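Local coordinates for APL1 (Anopheles gambiae, PDB 3O6N), which probably pairs with the leucine-rich repeat protein LRIM1 in a heterodimeric complex that regulates complement-like immunity in the mosquito, at residues 24-29 and 55-60; 48-53 and 69-74; 63-68 and 90-95; 259-264 and 281-286. All coordinates share one frame; numbering follows the deposited sequence.

Interaction 1. Residues 24-29 and 55-60; sequences YDVHID and STMRKL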
loop_
_atom_site.group_PDB
_atom_site.type_symbol
_atom_site.label_atom_id
_atom_site.label_comp_id
_atom_site.label_asym_id
_atom_site.label_seq_id
_atom_site.Cartn_x
_atom_site.Cartn_y
_atom_site.Cartn_z
ATOM N N TYR A 24 26.201 -23.515 2.700
ATOM C CA TYR A 24 25.396 -24.517 2.011
ATOM C C TYR A 24 25.019 -25.667 2.938
ATOM O O TYR A 24 25.842 -26.140 3.726
ATOM C CB TYR A 24 26.150 -25.072 0.798
ATOM C CG TYR A 24 25.874 -24.338 -0.495
ATOM C CD1 TYR A 24 24.792 -24.684 -1.293
ATOM C CD2 TYR A 24 26.703 -23.308 -0.923
ATOM C CE1 TYR A 24 24.536 -24.021 -2.479
ATOM C CE2 TYR A 24 26.455 -22.638 -2.110
ATOM C CZ TYR A 24 25.370 -22.999 -2.882
ATOM O OH TYR A 24 25.116 -22.338 -4.062
ATOM N N ASP A 25 23.767 -26.102 2.843
ATOM C CA ASP A 25 23.313 -27.316 3.511
ATOM C C ASP A 25 23.448 -27.274 5.030
ATOM O O ASP A 25 23.812 -28.272 5.654
ATOM C CB ASP A 25 24.055 -28.529 2.950
ATOM C CG ASP A 25 23.896 -28.659 1.450
ATOM O OD1 ASP A 25 22.741 -28.681 0.978
ATOM O OD2 ASP A 25 24.923 -28.719 0.742
ATOM N N VAL A 26 23.157 -26.121 5.620
ATOM C CA VAL A 26 23.119 -26.007 7.069
ATOM C C VAL A 26 21.772 -26.520 7.545
ATOM O O VAL A 26 20.730 -26.077 7.063
ATOM C CB VAL A 26 23.277 -24.555 7.530
ATOM C CG1 VAL A 26 23.145 -24.465 9.042
ATOM C CG2 VAL A 26 24.603 -23.986 7.062
ATOM N N HIS A 27 21.786 -27.461 8.481
ATOM C CA HIS A 27 20.537 -28.003 9.001
ATOM C C HIS A 27 20.539 -28.090 10.518
ATOM O O HIS A 27 21.134 -28.993 11.109
ATOM C CB HIS A 27 20.222 -29.352 8.354
ATOM C CG HIS A 27 19.982 -29.256 6.880
ATOM N ND1 HIS A 27 18.870 -28.638 6.348
ATOM C CD2 HIS A 27 20.721 -29.673 5.826
ATOM C CE1 HIS A 27 18.929 -28.691 5.030
ATOM N NE2 HIS A 27 20.043 -29.314 4.687
ATOM N N ILE A 28 19.879 -27.117 11.137
ATOM C CA ILE A 28 19.768 -27.042 12.584
ATOM C C ILE A 28 18.297 -27.085 12.942
ATOM O O ILE A 28 17.510 -26.289 12.429
ATOM C CB ILE A 28 20.345 -25.715 13.114
ATOM C CG1 ILE A 28 21.815 -25.566 12.716
ATOM C CG2 ILE A 28 20.174 -25.615 14.627
ATOM C CD1 ILE A 28 22.402 -24.219 13.078
ATOM N N ASP A 29 17.910 -28.020 13.800
ATOM C CA ASP A 29 16.551 -28.012 14.322
ATOM C C ASP A 29 16.559 -27.549 15.775
ATOM O O ASP A 29 17.599 -27.145 16.297
ATOM C CB ASP A 29 15.873 -29.378 14.168
ATOM C CG ASP A 29 16.701 -30.510 14.734
ATOM O OD1 ASP A 29 16.709 -30.678 15.971
ATOM O OD2 ASP A 29 17.332 -31.238 13.940
ATOM N N SER A 55 19.376 -24.393 3.123
ATOM C CA SER A 55 19.617 -24.498 4.560
ATOM C C SER A 55 18.350 -24.315 5.388
ATOM O O SER A 55 17.384 -23.687 4.945
ATOM C CB SER A 55 20.664 -23.474 5.000
ATOM O OG SER A 55 21.897 -23.676 4.332
ATOM N N THR A 56 18.370 -24.873 6.595
ATOM C CA THR A 56 17.315 -24.665 7.578
ATOM C C THR A 56 17.924 -24.453 8.963
ATOM O O THR A 56 18.820 -25.189 9.382
ATOM C CB THR A 56 16.341 -25.858 7.638
ATOM O OG1 THR A 56 17.023 -27.014 8.136
ATOM C CG2 THR A 56 15.778 -26.163 6.258
ATOM N N MET A 57 17.446 -23.431 9.663
ATOM C CA MET A 57 17.856 -23.183 11.038
ATOM C C MET A 57 16.624 -22.863 11.865
ATOM O O MET A 57 16.240 -21.700 11.995
ATOM C CB MET A 57 18.852 -22.023 11.112
ATOM C CG MET A 57 20.201 -22.306 10.464
ATOM S SD MET A 57 21.443 -21.081 10.922
ATOM C CE MET A 57 20.838 -19.625 10.077
ATOM N N ARG A 58 16.001 -23.896 12.421
ATOM C CA ARG A 58 14.737 -23.716 13.130
ATOM C C ARG A 58 14.910 -22.840 14.372
ATOM O O ARG A 58 13.979 -22.156 14.800
ATOM C CB ARG A 58 14.101 -25.072 13.445
ATOM C CG ARG A 58 14.045 -25.972 12.211
ATOM C CD ARG A 58 12.943 -27.019 12.266
ATOM N NE ARG A 58 13.042 -27.957 11.147
ATOM C CZ ARG A 58 12.479 -27.777 9.952
ATOM N NH1 ARG A 58 11.763 -26.689 9.702
ATOM N NH2 ARG A 58 12.634 -28.690 9.002
ATOM N N LYS A 59 16.113 -22.855 14.936
ATOM C CA LYS A 59 16.496 -21.867 15.937
ATOM C C LYS A 59 17.788 -21.198 15.488
ATOM O O LYS A 59 18.763 -21.875 15.171
ATOM C CB LYS A 59 16.679 -22.512 17.314
ATOM C CG LYS A 59 17.214 -21.552 18.368
ATOM C CD LYS A 59 17.214 -22.175 19.759
ATOM C CE LYS A 59 17.701 -21.174 20.802
ATOM N NZ LYS A 59 17.570 -21.693 22.191
ATOM N N LEU A 60 17.786 -19.871 15.439
ATOM C CA LEU A 60 18.984 -19.126 15.070
ATOM C C LEU A 60 19.970 -19.117 16.238
ATOM O O LEU A 60 19.671 -18.566 17.296
ATOM C CB LEU A 60 18.620 -17.694 14.680
ATOM C CG LEU A 60 19.769 -16.826 14.163
ATOM C CD1 LEU A 60 20.274 -17.339 12.814
ATOM C CD2 LEU A 60 19.336 -15.376 14.064
#
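Val-26 O accepts from Thr-56 N at 2.7 Å, Thr-56 O from Ile-28 N at 2.8 Å, and Ile-28 O from Arg-58 N; these backbone bonds join 24-29 to 55-60, which run parallel through the pairs His-27 with Thr-56 and Ile-28 with Met-57. The guanidinium of Arg-58 is engaged further along, through NH1, by Gln-80.

Two side-chain hydroxyls extend this bonding. Ser-55 OG lies 3.0 Å from Val-26 N and accepts its hydrogen, while also bonding to Lys-53 O. Thr-56 OG1, set between its own backbone N and carbonyl carbon (chi1 66°), meets the edge of the His-27 ring in plane, 3.0 Å from ND1; this nearly straight hydrogen bond could run in either direction.

Apolar packing occupies the other face of the strand pair. Met-57 CG is touched by Val-26 CG1 and by Ile-28 CD1, each at 3.9 Å, the methionine crossing both side chains obliquely. Phe-52 and Phe-37 add aromatic cover there.

Short parallel pairing of this kind, just beyond the main strands 21-24 and 49-53, is consistent with successive turns of a leucine-rich repeat solenoid stacking on one another.

Interaction 2. Residues 48-53 and 69-74; sequences KIVTFK and RQVELL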
loop_
_atom_site.group_PDB
_atom_site.type_symbol
_atom_site.label_atom_id
_atom_site.label_comp_id
_atom_site.label_asym_id
_atom_site.label_seq_id
_atom_site.Cartn_x
_atom_site.Cartn_y
_atom_site.Cartn_z
ATOM N N LYS A 48 31.675 -9.985 4.904
ATOM C CA LYS A 48 30.742 -8.910 5.220
ATOM C C LYS A 48 29.327 -9.198 4.726
ATOM O O LYS A 48 28.361 -8.626 5.230
ATOM C CB LYS A 48 31.239 -7.590 4.625
ATOM C CG LYS A 48 32.584 -7.131 5.163
ATOM C CD LYS A 48 32.990 -5.802 4.547
ATOM C CE LYS A 48 34.229 -5.233 5.217
ATOM N NZ LYS A 48 34.552 -3.872 4.704
ATOM N N ILE A 49 29.211 -10.076 3.737
ATOM C CA ILE A 49 27.912 -10.410 3.159
ATOM C C ILE A 49 27.627 -11.891 3.367
ATOM O O ILE A 49 28.352 -12.749 2.864
ATOM C CB ILE A 49 27.857 -10.088 1.652
ATOM C CG1 ILE A 49 28.680 -8.836 1.331
ATOM C CG2 ILE A 49 26.417 -9.928 1.194
ATOM C CD1 ILE A 49 28.195 -7.582 2.012
ATOM N N VAL A 50 26.575 -12.192 4.117
ATOM C CA VAL A 50 26.302 -13.570 4.496
ATOM C C VAL A 50 24.921 -14.027 4.059
ATOM O O VAL A 50 23.917 -13.396 4.383
ATOM C CB VAL A 50 26.426 -13.770 6.019
ATOM C CG1 VAL A 50 25.943 -15.159 6.413
ATOM C CG2 VAL A 50 27.860 -13.543 6.462
ATOM N N THR A 51 24.879 -15.128 3.320
ATOM C CA THR A 51 23.611 -15.731 2.944
ATOM C C THR A 51 23.686 -17.250 3.030
ATOM O O THR A 51 24.768 -17.822 3.149
ATOM C CB THR A 51 23.175 -15.315 1.524
ATOM O OG1 THR A 51 21.783 -15.602 1.359
ATOM C CG2 THR A 51 23.969 -16.074 0.482
ATOM N N PHE A 52 22.525 -17.891 2.977
ATOM C CA PHE A 52 22.434 -19.338 3.087
ATOM C C PHE A 52 21.742 -19.922 1.866
ATOM O O PHE A 52 20.852 -19.296 1.289
ATOM C CB PHE A 52 21.652 -19.721 4.343
ATOM C CG PHE A 52 22.366 -19.397 5.621
ATOM C CD1 PHE A 52 22.928 -20.403 6.388
ATOM C CD2 PHE A 52 22.491 -18.085 6.048
ATOM C CE1 PHE A 52 23.592 -20.109 7.564
ATOM C CE2 PHE A 52 23.157 -17.786 7.222
ATOM C CZ PHE A 52 23.708 -18.799 7.980
ATOM N N LYS A 53 22.157 -21.120 1.472
ATOM C CA LYS A 53 21.501 -21.834 0.382
ATOM C C LYS A 53 21.174 -23.259 0.808
ATOM O O LYS A 53 21.983 -23.923 1.453
ATOM C CB LYS A 53 22.378 -21.835 -0.871
ATOM C CG LYS A 53 22.505 -20.474 -1.536
ATOM C CD LYS A 53 21.139 -19.926 -1.916
ATOM C CE LYS A 53 21.245 -18.548 -2.546
ATOM N NZ LYS A 53 19.904 -17.976 -2.858
ATOM N N ARG A 69 31.998 -11.741 13.044
ATOM C CA ARG A 69 31.768 -10.488 13.761
ATOM C C ARG A 69 31.959 -9.232 12.912
ATOM O O ARG A 69 32.015 -8.123 13.444
ATOM C CB ARG A 69 32.668 -10.416 14.998
ATOM C CG ARG A 69 32.491 -11.585 15.954
ATOM C CD ARG A 69 33.228 -11.341 17.256
ATOM N NE ARG A 69 33.087 -12.457 18.184
ATOM C CZ ARG A 69 33.730 -12.545 19.344
ATOM N NH1 ARG A 69 34.557 -11.578 19.718
ATOM N NH2 ARG A 69 33.547 -13.598 20.129
ATOM N N GLN A 70 32.054 -9.402 11.599
ATOM C CA GLN A 70 32.220 -8.262 10.705
ATOM C C GLN A 70 31.138 -8.234 9.626
ATOM O O GLN A 70 31.311 -7.614 8.575
ATOM C CB GLN A 70 33.613 -8.280 10.074
ATOM C CG GLN A 70 34.739 -8.233 11.097
ATOM C CD GLN A 70 36.093 -8.556 10.498
ATOM O OE1 GLN A 70 36.440 -8.073 9.421
ATOM N NE2 GLN A 70 36.864 -9.383 11.194
ATOM N N VAL A 71 30.023 -8.906 9.894
ATOM C CA VAL A 71 28.925 -8.972 8.939
ATOM C C VAL A 71 28.226 -7.620 8.811
ATOM O O VAL A 71 27.909 -6.977 9.811
ATOM C CB VAL A 71 27.888 -10.040 9.344
ATOM C CG1 VAL A 71 26.740 -10.077 8.344
ATOM C CG2 VAL A 71 28.549 -11.412 9.456
ATOM N N GLU A 72 27.999 -7.192 7.574
ATOM C CA GLU A 72 27.315 -5.930 7.313
ATOM C C GLU A 72 25.920 -6.187 6.759
ATOM O O GLU A 72 24.976 -5.459 7.065
ATOM C CB GLU A 72 28.124 -5.068 6.341
ATOM C CG GLU A 72 29.493 -4.673 6.871
ATOM C CD GLU A 72 30.250 -3.766 5.922
ATOM O OE1 GLU A 72 29.828 -3.642 4.752
ATOM O OE2 GLU A 72 31.267 -3.178 6.347
ATOM N N LEU A 73 25.803 -7.232 5.947
ATOM C CA LEU A 73 24.520 -7.649 5.398
ATOM C C LEU A 73 24.276 -9.118 5.719
ATOM O O LEU A 73 25.005 -9.994 5.256
ATOM C CB LEU A 73 24.484 -7.426 3.884
ATOM C CG LEU A 73 23.133 -7.565 3.174
ATOM C CD1 LEU A 73 23.182 -6.905 1.804
ATOM C CD2 LEU A 73 22.701 -9.022 3.057
ATOM N N LEU A 74 23.250 -9.382 6.518
ATOM C CA LEU A 74 22.922 -10.747 6.906
ATOM C C LEU A 74 21.569 -11.158 6.328
ATOM O O LEU A 74 20.531 -10.589 6.671
ATOM C CB LEU A 74 22.918 -10.886 8.429
ATOM C CG LEU A 74 22.570 -12.258 9.006
ATOM C CD1 LEU A 74 23.586 -13.301 8.566
ATOM C CD2 LEU A 74 22.498 -12.190 10.520
#
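Lys-48 and Glu-72 both start with CG anti to the carbonyl carbon (chi1 -62° in each) and continue extended, which lays the two chains side by side, pointing the same way. Val-50 instead has CG1 anti to its backbone N (chi1 172°), the position from which this methyl meets Leu-74.

The charged pair touches mainly through its lengths. Lys-48 CD is 3.6 Å from Glu-72 OE2, and the salt bridge from Lys-48 NZ to the same oxygen is long, at 3.7 Å. The aliphatic part of the lysine thus brushes the carboxylate as closely as its ammonium does.

At the backbone of this pair, Lys-48 O is gripped by two successive amides. Leu-73 N approaches nearly along the C=O axis at 3.0 Å, whereas Glu-72 N, at 2.8 Å, lies in the carbonyl plane on a lone pair. Val-50 N then bonds to Leu-73 O, continuing the parallel pairing into strand 73-75.

On the buried face, Val-50 divides its methyls between two partners: CG1 packs 3.7 Å from Leu-74 CD1, the two side chains alongside each other, and CG2 meets Val-71 CG2 at the same distance, the valines crossing at about a right angle. Leu-65 of helix 63-67 backs both Val-71 and Leu-74. Ile-49 and Leu-73 meet more lightly on the other face.

Neighbouring repeat strands are therefore joined chiefly by backbone bonds and buried methyls, with the long ion pair probably adding only modest electrostatic attraction.

Interaction 3. Residues 63-68 and 90-95; sequences ALLDSF and AYAHTI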
loop_
_atom_site.group_PDB
_atom_site.type_symbol
_atom_site.label_atom_id
_atom_site.label_comp_id
_atom_site.label_asym_id
_atom_site.label_seq_id
_atom_site.Cartn_x
_atom_site.Cartn_y
_atom_site.Cartn_z
ATOM N N ALA A 63 26.099 -18.958 17.776
ATOM C CA ALA A 63 27.374 -19.378 17.200
ATOM C C ALA A 63 27.695 -18.685 15.879
ATOM O O ALA A 63 28.862 -18.484 15.552
ATOM C CB ALA A 63 27.409 -20.891 17.029
ATOM N N LEU A 64 26.664 -18.322 15.121
ATOM C CA LEU A 64 26.874 -17.716 13.810
ATOM C C LEU A 64 27.612 -16.387 13.911
ATOM O O LEU A 64 28.700 -16.232 13.361
ATOM C CB LEU A 64 25.543 -17.525 13.074
ATOM C CG LEU A 64 25.620 -16.752 11.757
ATOM C CD1 LEU A 64 26.566 -17.433 10.772
ATOM C CD2 LEU A 64 24.232 -16.590 11.153
ATOM N N LEU A 65 27.015 -15.429 14.616
ATOM C CA LEU A 65 27.606 -14.102 14.750
ATOM C C LEU A 65 28.675 -14.033 15.840
ATOM O O LEU A 65 29.405 -13.046 15.943
ATOM C CB LEU A 65 26.522 -13.047 14.981
ATOM C CG LEU A 65 25.571 -12.878 13.795
ATOM C CD1 LEU A 65 24.418 -11.932 14.131
ATOM C CD2 LEU A 65 26.330 -12.395 12.561
ATOM N N ASP A 66 28.768 -15.077 16.656
ATOM C CA ASP A 66 29.875 -15.178 17.600
ATOM C C ASP A 66 31.173 -15.428 16.836
ATOM O O ASP A 66 32.250 -15.040 17.283
ATOM C CB ASP A 66 29.631 -16.294 18.617
ATOM C CG ASP A 66 28.710 -15.865 19.747
ATOM O OD1 ASP A 66 28.091 -14.785 19.636
ATOM O OD2 ASP A 66 28.603 -16.611 20.744
ATOM N N SER A 67 31.051 -16.069 15.676
ATOM C CA SER A 67 32.199 -16.412 14.842
ATOM C C SER A 67 32.403 -15.420 13.702
ATOM O O SER A 67 33.534 -15.150 13.302
ATOM C CB SER A 67 32.052 -17.824 14.274
ATOM O OG SER A 67 32.061 -18.789 15.308
ATOM N N PHE A 68 31.305 -14.892 13.172
ATOM C CA PHE A 68 31.372 -13.891 12.114
ATOM C C PHE A 68 30.991 -12.525 12.668
ATOM O O PHE A 68 29.811 -12.192 12.755
ATOM C CB PHE A 68 30.453 -14.284 10.956
ATOM C CG PHE A 68 30.958 -15.453 10.160
ATOM C CD1 PHE A 68 31.437 -15.274 8.870
ATOM C CD2 PHE A 68 30.974 -16.728 10.704
ATOM C CE1 PHE A 68 31.914 -16.349 8.134
ATOM C CE2 PHE A 68 31.449 -17.806 9.975
ATOM C CZ PHE A 68 31.918 -17.615 8.688
ATOM N N ALA A 90 24.383 -10.596 19.882
ATOM C CA ALA A 90 25.269 -9.964 20.857
ATOM C C ALA A 90 26.476 -9.295 20.192
ATOM O O ALA A 90 26.861 -8.186 20.562
ATOM C CB ALA A 90 25.728 -10.983 21.896
ATOM N N TYR A 91 27.062 -9.973 19.207
ATOM C CA TYR A 91 28.220 -9.443 18.488
ATOM C C TYR A 91 27.851 -8.970 17.084
ATOM O O TYR A 91 28.589 -9.210 16.130
ATOM C CB TYR A 91 29.317 -10.508 18.385
ATOM C CG TYR A 91 29.937 -10.902 19.708
ATOM C CD1 TYR A 91 31.148 -10.358 20.117
ATOM C CD2 TYR A 91 29.315 -11.820 20.544
ATOM C CE1 TYR A 91 31.721 -10.717 21.324
ATOM C CE2 TYR A 91 29.880 -12.184 21.753
ATOM C CZ TYR A 91 31.083 -11.630 22.137
ATOM O OH TYR A 91 31.650 -11.989 23.339
ATOM N N ALA A 92 26.714 -8.294 16.956
ATOM C CA ALA A 92 26.226 -7.889 15.643
ATOM C C ALA A 92 26.462 -6.407 15.368
ATOM O O ALA A 92 25.803 -5.818 14.514
ATOM C CB ALA A 92 24.747 -8.225 15.510
ATOM N N HIS A 93 27.417 -5.820 16.084
ATOM C CA HIS A 93 27.659 -4.374 16.049
ATOM C C HIS A 93 27.893 -3.778 14.657
ATOM O O HIS A 93 27.691 -2.583 14.452
ATOM C CB HIS A 93 28.832 -4.010 16.965
ATOM C CG HIS A 93 28.612 -4.370 18.401
ATOM N ND1 HIS A 93 27.769 -3.658 19.226
ATOM C CD2 HIS A 93 29.128 -5.366 19.160
ATOM C CE1 HIS A 93 27.773 -4.199 20.431
ATOM N NE2 HIS A 93 28.590 -5.237 20.418
ATOM N N THR A 94 28.321 -4.602 13.709
ATOM C CA THR A 94 28.649 -4.104 12.376
ATOM C C THR A 94 27.506 -4.254 11.365
ATOM O O THR A 94 27.593 -3.745 10.248
ATOM C CB THR A 94 29.905 -4.794 11.809
ATOM O OG1 THR A 94 29.680 -6.206 11.732
ATOM C CG2 THR A 94 31.121 -4.518 12.692
ATOM N N ILE A 95 26.440 -4.952 11.747
ATOM C CA ILE A 95 25.341 -5.212 10.812
ATOM C C ILE A 95 24.586 -3.940 10.419
ATOM O O ILE A 95 24.205 -3.137 11.272
ATOM C CB ILE A 95 24.365 -6.289 11.343
ATOM C CG1 ILE A 95 25.068 -7.648 11.389
ATOM C CG2 ILE A 95 23.119 -6.381 10.454
ATOM C CD1 ILE A 95 24.223 -8.767 11.944
HETATM O O HOH W 1 26.401 -12.778 18.475
#
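Leu-65 of helix 63-67 provides the tight part of its contact with 90-95, pressing a single methyl between two apolar neighbours. Its CD1 lies 3.9 Å from Ile-95 CD1 and 4.0 Å from Ala-92 CB. The leucine and isoleucine side chains cross at about a right angle and meet through these terminal methyls. Leu-65 has CG anti to the carbonyl carbon (chi1 -65°), with CD1 continuing extended from it towards the loop. A type I beta turn from Ala-92 to Ile-95, closed by the bond from Ile-95 N to Ala-92 O, brings the two loop partners of this methyl together. Leu-74 of strand 73-75 touches both Leu-65 and Ile-95, joining the patch to the interior of the solenoid.

The more open side is polar and bridged by water. Asp-66 OD1 stands 3.3 Å from Tyr-91 CD2, with the carboxylate and ring planes steeply inclined at 79°. The oxygen approaches the ring obliquely, and the carboxylate is linked to the loop by a water instead of a direct bond. This water donates to Asp-66 OD1 at 2.9 Å and accepts from Tyr-91 N at 3.0 Å; it also lies at the edge of the tyrosine ring, in its plane. Tyr-91 CB rests 3.5 Å from Leu-65 O, while its ring has a cation-pi partner in Arg-69.

The helix is thus held to the following loop by apolar packing and a water bridge, the water carrying the polar link between Asp-66 OD1 and Tyr-91 N.

Interaction 4. Residues 259-264 and 281-286; sequences ELEKIM and NNRLVA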
loop_
_atom_site.group_PDB
_atom_site.type_symbol
_atom_site.label_atom_id
_atom_site.label_comp_id
_atom_site.label_asym_id
_atom_site.label_seq_id
_atom_site.Cartn_x
_atom_site.Cartn_y
_atom_site.Cartn_z
ATOM N N GLU A 259 -17.956 4.702 1.318
ATOM C CA GLU A 259 -19.368 5.012 1.530
ATOM C C GLU A 259 -19.737 6.419 1.077
ATOM O O GLU A 259 -20.603 7.062 1.666
ATOM C CB GLU A 259 -19.734 4.824 3.002
ATOM C CG GLU A 259 -19.313 3.475 3.565
ATOM C CD GLU A 259 -19.771 3.277 4.994
ATOM O OE1 GLU A 259 -20.851 3.790 5.349
ATOM O OE2 GLU A 259 -19.047 2.614 5.765
ATOM N N LEU A 260 -19.083 6.895 0.023
ATOM C CA LEU A 260 -19.307 8.254 -0.449
ATOM C C LEU A 260 -20.644 8.353 -1.175
ATOM O O LEU A 260 -20.992 7.487 -1.974
ATOM C CB LEU A 260 -18.177 8.686 -1.384
ATOM C CG LEU A 260 -16.769 8.672 -0.787
ATOM C CD1 LEU A 260 -15.745 9.035 -1.852
ATOM C CD2 LEU A 260 -16.676 9.621 0.409
ATOM N N GLU A 261 -21.390 9.414 -0.896
ATOM C CA GLU A 261 -22.713 9.583 -1.486
ATOM C C GLU A 261 -22.750 10.706 -2.509
ATOM O O GLU A 261 -23.666 10.778 -3.328
ATOM C CB GLU A 261 -23.759 9.816 -0.397
ATOM C CG GLU A 261 -23.915 8.631 0.538
ATOM C CD GLU A 261 -24.928 8.882 1.632
ATOM O OE1 GLU A 261 -25.559 9.960 1.622
ATOM O OE2 GLU A 261 -25.094 7.999 2.499
ATOM N N LYS A 262 -21.762 11.590 -2.458
ATOM C CA LYS A 262 -21.637 12.621 -3.477
ATOM C C LYS A 262 -20.192 13.056 -3.677
ATOM O O LYS A 262 -19.364 12.946 -2.773
ATOM C CB LYS A 262 -22.525 13.826 -3.153
ATOM C CG LYS A 262 -22.170 14.547 -1.869
ATOM C CD LYS A 262 -23.188 15.637 -1.569
ATOM C CE LYS A 262 -22.904 16.315 -0.239
ATOM N NZ LYS A 262 -23.995 17.259 0.143
ATOM N N ILE A 263 -19.901 13.530 -4.882
ATOM C CA ILE A 263 -18.606 14.107 -5.204
ATOM C C ILE A 263 -18.816 15.522 -5.734
ATOM O O ILE A 263 -19.496 15.723 -6.742
ATOM C CB ILE A 263 -17.849 13.268 -6.254
ATOM C CG1 ILE A 263 -17.380 11.938 -5.651
ATOM C CG2 ILE A 263 -16.657 14.047 -6.800
ATOM C CD1 ILE A 263 -16.296 12.095 -4.578
ATOM N N MET A 264 -18.250 16.499 -5.032
ATOM C CA MET A 264 -18.324 17.900 -5.436
ATOM C C MET A 264 -16.933 18.398 -5.798
ATOM O O MET A 264 -15.937 17.790 -5.423
ATOM C CB MET A 264 -18.887 18.763 -4.303
ATOM C CG MET A 264 -20.354 18.524 -3.994
ATOM S SD MET A 264 -21.456 19.185 -5.262
ATOM C CE MET A 264 -23.051 18.714 -4.596
ATOM N N ASN A 281 -17.718 1.760 -6.949
ATOM C CA ASN A 281 -18.250 0.974 -5.844
ATOM C C ASN A 281 -18.425 1.774 -4.553
ATOM O O ASN A 281 -18.090 1.313 -3.462
ATOM C CB ASN A 281 -17.370 -0.268 -5.611
ATOM C CG ASN A 281 -17.458 -1.269 -6.753
ATOM O OD1 ASN A 281 -18.310 -2.156 -6.748
ATOM N ND2 ASN A 281 -16.573 -1.133 -7.735
ATOM N N ASN A 282 -18.947 2.986 -4.691
ATOM C CA ASN A 282 -19.395 3.751 -3.545
ATOM C C ASN A 282 -20.915 3.788 -3.587
ATOM O O ASN A 282 -21.548 2.840 -4.055
ATOM C CB ASN A 282 -18.786 5.158 -3.544
ATOM C CG ASN A 282 -17.389 5.185 -2.941
ATOM O OD1 ASN A 282 -17.215 5.561 -1.786
ATOM N ND2 ASN A 282 -16.391 4.770 -3.721
ATOM N N ARG A 283 -21.505 4.873 -3.105
ATOM C CA ARG A 283 -22.952 5.018 -3.172
ATOM C C ARG A 283 -23.321 6.375 -3.750
ATOM O O ARG A 283 -24.257 7.020 -3.289
ATOM C CB ARG A 283 -23.573 4.837 -1.785
ATOM C CG ARG A 283 -23.181 3.530 -1.106
ATOM C CD ARG A 283 -24.117 3.200 0.042
ATOM N NE ARG A 283 -24.127 4.245 1.062
ATOM C CZ ARG A 283 -23.572 4.123 2.265
ATOM N NH1 ARG A 283 -22.965 2.994 2.609
ATOM N NH2 ARG A 283 -23.632 5.129 3.126
ATOM N N LEU A 284 -22.585 6.798 -4.774
ATOM C CA LEU A 284 -22.755 8.133 -5.325
ATOM C C LEU A 284 -24.117 8.307 -5.978
ATOM O O LEU A 284 -24.527 7.499 -6.810
ATOM C CB LEU A 284 -21.666 8.450 -6.348
ATOM C CG LEU A 284 -20.218 8.324 -5.887
ATOM C CD1 LEU A 284 -19.305 8.779 -7.008
ATOM C CD2 LEU A 284 -19.989 9.148 -4.623
ATOM N N VAL A 285 -24.804 9.378 -5.596
ATOM C CA VAL A 285 -26.060 9.748 -6.233
ATOM C C VAL A 285 -25.943 11.130 -6.853
ATOM O O VAL A 285 -26.839 11.577 -7.566
ATOM C CB VAL A 285 -27.237 9.744 -5.235
ATOM C CG1 VAL A 285 -27.529 8.335 -4.753
ATOM C CG2 VAL A 285 -26.954 10.678 -4.065
ATOM N N ALA A 286 -24.833 11.807 -6.577
ATOM C CA ALA A 286 -24.643 13.179 -7.037
ATOM C C ALA A 286 -23.195 13.439 -7.431
ATOM O O ALA A 286 -22.267 13.030 -6.732
ATOM C CB ALA A 286 -25.075 14.162 -5.959
HETATM O O HOH W 2 -22.483 5.674 5.475
#
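Charged side chains form a network in which Arg-283 links Glu-259 and Glu-261. Arg-283 NH2 donates to the anti lone pair of Glu-261 OE2 at 3.3 Å, almost straight (174°) and in the guanidinium plane. Glu-259 OE1 stands 3.6 Å from Arg-283 NH1; a water bridge from OE1 to NH2 is doubtful. The bend at chi3 (-59°) turns NE out of the line of the arginine chain, and Glu-259 CB lies over one guanidinium face. Glu-259 OE2 bonds to Asn-237.

Among the uncharged hydrogen bonds, Asn-282 OD1 takes Leu-260 N on a lone pair in its amide plane at 2.9 Å; its ND2 bonds to Leu-255 O. Backbone bonds follow from Arg-283 N to Leu-260 O, Val-285 N to Glu-261 O and Ile-263 N to Ala-286 O.

Apolar contacts centre on Leu-284, whose CD2 packs 3.7 Å from Leu-260 CB and whose CD1 lies 3.9 Å from Ile-263 CG1.

These residues connect adjacent turns of the leucine-rich repeat solenoid, following strands 252-254 and 276-278 and running into the short strands 262-264, weakly bonded, and 286-288; Asn-305 of the following turn receives Leu-284 N.

In the fold
Interactions 1, 2 and 3 cluster near the N-terminal end of the solenoid, whereas interaction 4 lies on the opposite side of the chain's centre, its centre 53 to 57 Å from theirs. Interactions 1 and 2 meet where Phe-52 packs against Met-57; interactions 2 and 3 are centred about 9 Å apart and join through Val-71 O and Thr-94 OG1. Interaction 3 is the most buried and has no direct hydrogen bond between its segments. The other three are partly buried and rely on parallel backbone bonding, combined with apolar packing and differing polar groups: a buried serine hydroxyl and a Thr-His bond in 1, a long ion pair at the surface in 2, a salt-bridge network in 4.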